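Local coordinates for protein kinase domain-containing protein (Chaetomium thermophilum, PDB 6Z3U), which probably phosphorylates serine and threonine residues of proteins, including the RNA polymerase II C-terminal repeats, as the CDK7-type kinase of the CAK complex, at residues A195-W200 with A287-R292. Sequence-based numbering, arbitrary orientation.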
ATOM      1  N   ALA B 195      15.418  31.802  -3.083  1.00 20.36           N
ATOM      2  CA  ALA B 195      15.443  31.210  -1.751  1.00 20.82           C
ATOM      3  C   ALA B 195      14.123  30.529  -1.421  1.00 20.84           C
ATOM      4  O   ALA B 195      14.103  29.548  -0.671  1.00 30.02           O
ATOM      5  CB  ALA B 195      15.768  32.275  -0.705  1.00 31.11           C
ATOM      6  N   ASP B 196      13.014  31.028  -1.969  1.00 20.95           N
ATOM      7  CA  ASP B 196      11.727  30.371  -1.760  1.00 20.91           C
ATOM      8  C   ASP B 196      11.627  29.088  -2.574  1.00 20.23           C
ATOM      9  O   ASP B 196      11.091  28.082  -2.096  1.00 20.27           O
ATOM     10  CB  ASP B 196      10.595  31.329  -2.116  1.00 22.23           C
ATOM     11  CG  ASP B 196      10.623  32.588  -1.279  1.00 23.32           C
ATOM     12  OD1 ASP B 196      10.866  32.474  -0.060  1.00 22.58           O
ATOM     13  OD2 ASP B 196      10.417  33.688  -1.836  1.00 22.25           O
ATOM     14  N   ILE B 197      12.128  29.107  -3.810  1.00 19.69           N
ATOM     15  CA  ILE B 197      12.164  27.885  -4.605  1.00 19.16           C
ATOM     16  C   ILE B 197      12.943  26.805  -3.866  1.00 19.10           C
ATOM     17  O   ILE B 197      12.522  25.644  -3.806  1.00 20.83           O
ATOM     18  CB  ILE B 197      12.764  28.175  -5.994  1.00 18.72           C
ATOM     19  CG1 ILE B 197      11.889  29.188  -6.740  1.00 18.88           C
ATOM     20  CG2 ILE B 197      12.910  26.884  -6.796  1.00 18.29           C
ATOM     21  CD1 ILE B 197      12.437  29.600  -8.092  1.00 23.26           C
ATOM     22  N   LYS B 198      14.093  27.171  -3.295  1.00 21.13           N
ATOM     23  CA  LYS B 198      14.906  26.200  -2.570  1.00 20.21           C
ATOM     24  C   LYS B 198      14.155  25.640  -1.367  1.00 22.90           C
ATOM     25  O   LYS B 198      14.310  24.463  -1.023  1.00 29.42           O
ATOM     26  CB  LYS B 198      16.222  26.844  -2.132  1.00 19.68           C
ATOM     27  CG  LYS B 198      17.173  25.888  -1.431  1.00 22.14           C
ATOM     28  CD  LYS B 198      18.489  26.555  -1.041  1.00 26.93           C
ATOM     29  CE  LYS B 198      19.343  26.882  -2.255  1.00 33.42           C
ATOM     30  NZ  LYS B 198      20.674  27.430  -1.869  1.00 31.57           N
ATOM     31  N   ALA B 199      13.344  26.470  -0.709  1.00 20.27           N
ATOM     32  CA  ALA B 199      12.583  25.987   0.438  1.00 21.12           C
ATOM     33  C   ALA B 199      11.494  25.012   0.005  1.00 24.77           C
ATOM     34  O   ALA B 199      11.310  23.961   0.628  1.00 31.21           O
ATOM     35  CB  ALA B 199      11.976  27.163   1.200  1.00 29.12           C
ATOM     36  N   TRP B 200      10.763  25.347  -1.060  1.00 27.49           N
ATOM     37  CA  TRP B 200       9.726  24.449  -1.561  1.00 21.06           C
ATOM     38  C   TRP B 200      10.330  23.148  -2.069  1.00 19.52           C
ATOM     39  O   TRP B 200       9.880  22.054  -1.706  1.00 20.87           O
ATOM     40  CB  TRP B 200       8.933  25.141  -2.670  1.00 21.14           C
ATOM     41  CG  TRP B 200       8.003  26.211  -2.181  1.00 22.43           C
ATOM     42  CD1 TRP B 200       7.324  26.231  -0.996  1.00 22.67           C
ATOM     43  CD2 TRP B 200       7.660  27.425  -2.860  1.00 23.06           C
ATOM     44  NE1 TRP B 200       6.572  27.377  -0.901  1.00 30.50           N
ATOM     45  CE2 TRP B 200       6.762  28.127  -2.032  1.00 25.17           C
ATOM     46  CE3 TRP B 200       8.023  27.984  -4.089  1.00 22.17           C
ATOM     47  CZ2 TRP B 200       6.219  29.358  -2.394  1.00 24.63           C
ATOM     48  CZ3 TRP B 200       7.485  29.208  -4.444  1.00 26.17           C
ATOM     49  CH2 TRP B 200       6.593  29.881  -3.601  1.00 23.47           C
ATOM     50  N   ALA B 287      11.804  22.946 -12.738  1.00 21.12           N
ATOM     51  CA  ALA B 287      11.918  23.835 -13.888  1.00 21.45           C
ATOM     52  C   ALA B 287      10.726  24.774 -13.976  1.00 21.03           C
ATOM     53  O   ALA B 287      10.884  25.958 -14.292  1.00 21.63           O
ATOM     54  CB  ALA B 287      12.051  23.021 -15.174  1.00 23.19           C
ATOM     55  N   GLU B 288       9.522  24.262 -13.715  1.00 21.38           N
ATOM     56  CA  GLU B 288       8.335  25.109 -13.774  1.00 23.93           C
ATOM     57  C   GLU B 288       8.381  26.219 -12.733  1.00 25.12           C
ATOM     58  O   GLU B 288       7.873  27.320 -12.978  1.00 29.83           O
ATOM     59  CB  GLU B 288       7.078  24.263 -13.582  1.00 21.95           C
ATOM     60  CG  GLU B 288       5.797  25.066 -13.598  1.00 19.71           C
ATOM     61  CD  GLU B 288       4.586  24.193 -13.821  1.00 23.23           C
ATOM     62  OE1 GLU B 288       3.451  24.696 -13.671  1.00 28.23           O
ATOM     63  OE2 GLU B 288       4.771  22.999 -14.150  1.00 30.97           O
ATOM     64  N   LEU B 289       8.966  25.951 -11.564  1.00 21.66           N
ATOM     65  CA  LEU B 289       9.082  26.991 -10.547  1.00 19.80           C
ATOM     66  C   LEU B 289       9.985  28.122 -11.019  1.00 21.74           C
ATOM     67  O   LEU B 289       9.715  29.297 -10.747  1.00 23.88           O
ATOM     68  CB  LEU B 289       9.611  26.395  -9.245  1.00 19.73           C
ATOM     69  CG  LEU B 289       8.560  25.718  -8.366  1.00 19.50           C
ATOM     70  CD1 LEU B 289       9.221  24.790  -7.361  1.00 25.11           C
ATOM     71  CD2 LEU B 289       7.715  26.763  -7.658  1.00 19.13           C
ATOM     72  N   ILE B 290      11.058  27.787 -11.739  1.00 27.81           N
ATOM     73  CA  ILE B 290      12.048  28.792 -12.111  1.00 21.27           C
ATOM     74  C   ILE B 290      11.491  29.735 -13.171  1.00 21.44           C
ATOM     75  O   ILE B 290      11.694  30.953 -13.101  1.00 28.97           O
ATOM     76  CB  ILE B 290      13.344  28.110 -12.587  1.00 21.83           C
ATOM     77  CG1 ILE B 290      14.015  27.381 -11.419  1.00 21.83           C
ATOM     78  CG2 ILE B 290      14.282  29.138 -13.194  1.00 32.33           C
ATOM     79  CD1 ILE B 290      15.137  26.457 -11.828  1.00 22.41           C
ATOM     80  N   ILE B 291      10.794  29.196 -14.174  1.00 21.41           N
ATOM     81  CA  ILE B 291      10.241  30.016 -15.245  1.00 23.79           C
ATOM     82  C   ILE B 291       8.765  30.339 -15.039  1.00 28.59           C
ATOM     83  O   ILE B 291       8.169  31.028 -15.879  1.00 30.32           O
ATOM     84  CB  ILE B 291      10.448  29.346 -16.619  1.00 29.97           C
ATOM     85  CG1 ILE B 291       9.710  28.010 -16.699  1.00 31.80           C
ATOM     86  CG2 ILE B 291      11.927  29.124 -16.871  1.00 33.36           C
ATOM     87  CD1 ILE B 291       9.543  27.497 -18.117  1.00 27.94           C
ATOM     88  N   ARG B 292       8.152  29.854 -13.956  1.00 24.28           N
ATOM     89  CA  ARG B 292       6.744  30.133 -13.654  1.00 28.76           C
ATOM     90  C   ARG B 292       5.838  29.787 -14.831  1.00 35.08           C
ATOM     91  O   ARG B 292       4.835  30.460 -15.088  1.00 37.03           O
ATOM     92  CB  ARG B 292       6.541  31.588 -13.224  1.00 22.47           C
ATOM     93  CG  ARG B 292       6.884  31.829 -11.767  1.00 20.30           C
ATOM     94  CD  ARG B 292       6.475  33.213 -11.292  1.00 29.01           C
ATOM     95  NE  ARG B 292       5.187  33.208 -10.604  1.00 20.23           N
ATOM     96  CZ  ARG B 292       4.797  34.134  -9.731  1.00 20.37           C
ATOM     97  NH1 ARG B 292       3.608  34.040  -9.158  1.00 20.21           N
ATOM     98  NH2 ARG B 292       5.597  35.148  -9.424  1.00 28.01           N
TER
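In the helical C-terminal lobe of this protein kinase, the first turns of helix 194-213 (αE of the kinase fold) pack against the last turns of helix 276-291 (αF), with Ile197 reaching across to Leu289 and Ile290. The two segments run nearly antiparallel, at 160°, and their axes come within 10.5 Å at the closest point, a separation bridged by branched aliphatic side chains. Ile197 suits the centre because its two branches do separate work. CG2, anti to the backbone N (chi1 -62° for CG1), lies 4.1 Å from Leu289 CB, while the extended CG1 arm brings CD1 to the backbone of the other helix, in van der Waals contact 3.8 Å from Leu289 O and 4.1 Å from Ile290 CA. The side chains of Ile197 and Leu289 lie alongside one another, pointing opposite ways, and Ile290 CG1 lies 4.3 Å from Ile197 CD1.

One turn further along, the six-membered ring of Trp200 meets the CD2 methyl of Leu289, and Tyr192 packs edge-to-face with the indole. No hydrogen bond joins the two segments; polar ties come from neighbouring loops and helix 180-185. Tyr192 OH hydrogen-bonds to Leu289 O, and Arg292, just past the helix end and with positive phi (53°), gives hydrogen bonds to the carbonyls of Ile184 and Val190. At the indole, Leu289 CD2 approaches obliquely, 3.8 Å from Trp200 CE3 and 4.0 Å from Trp200 CZ3.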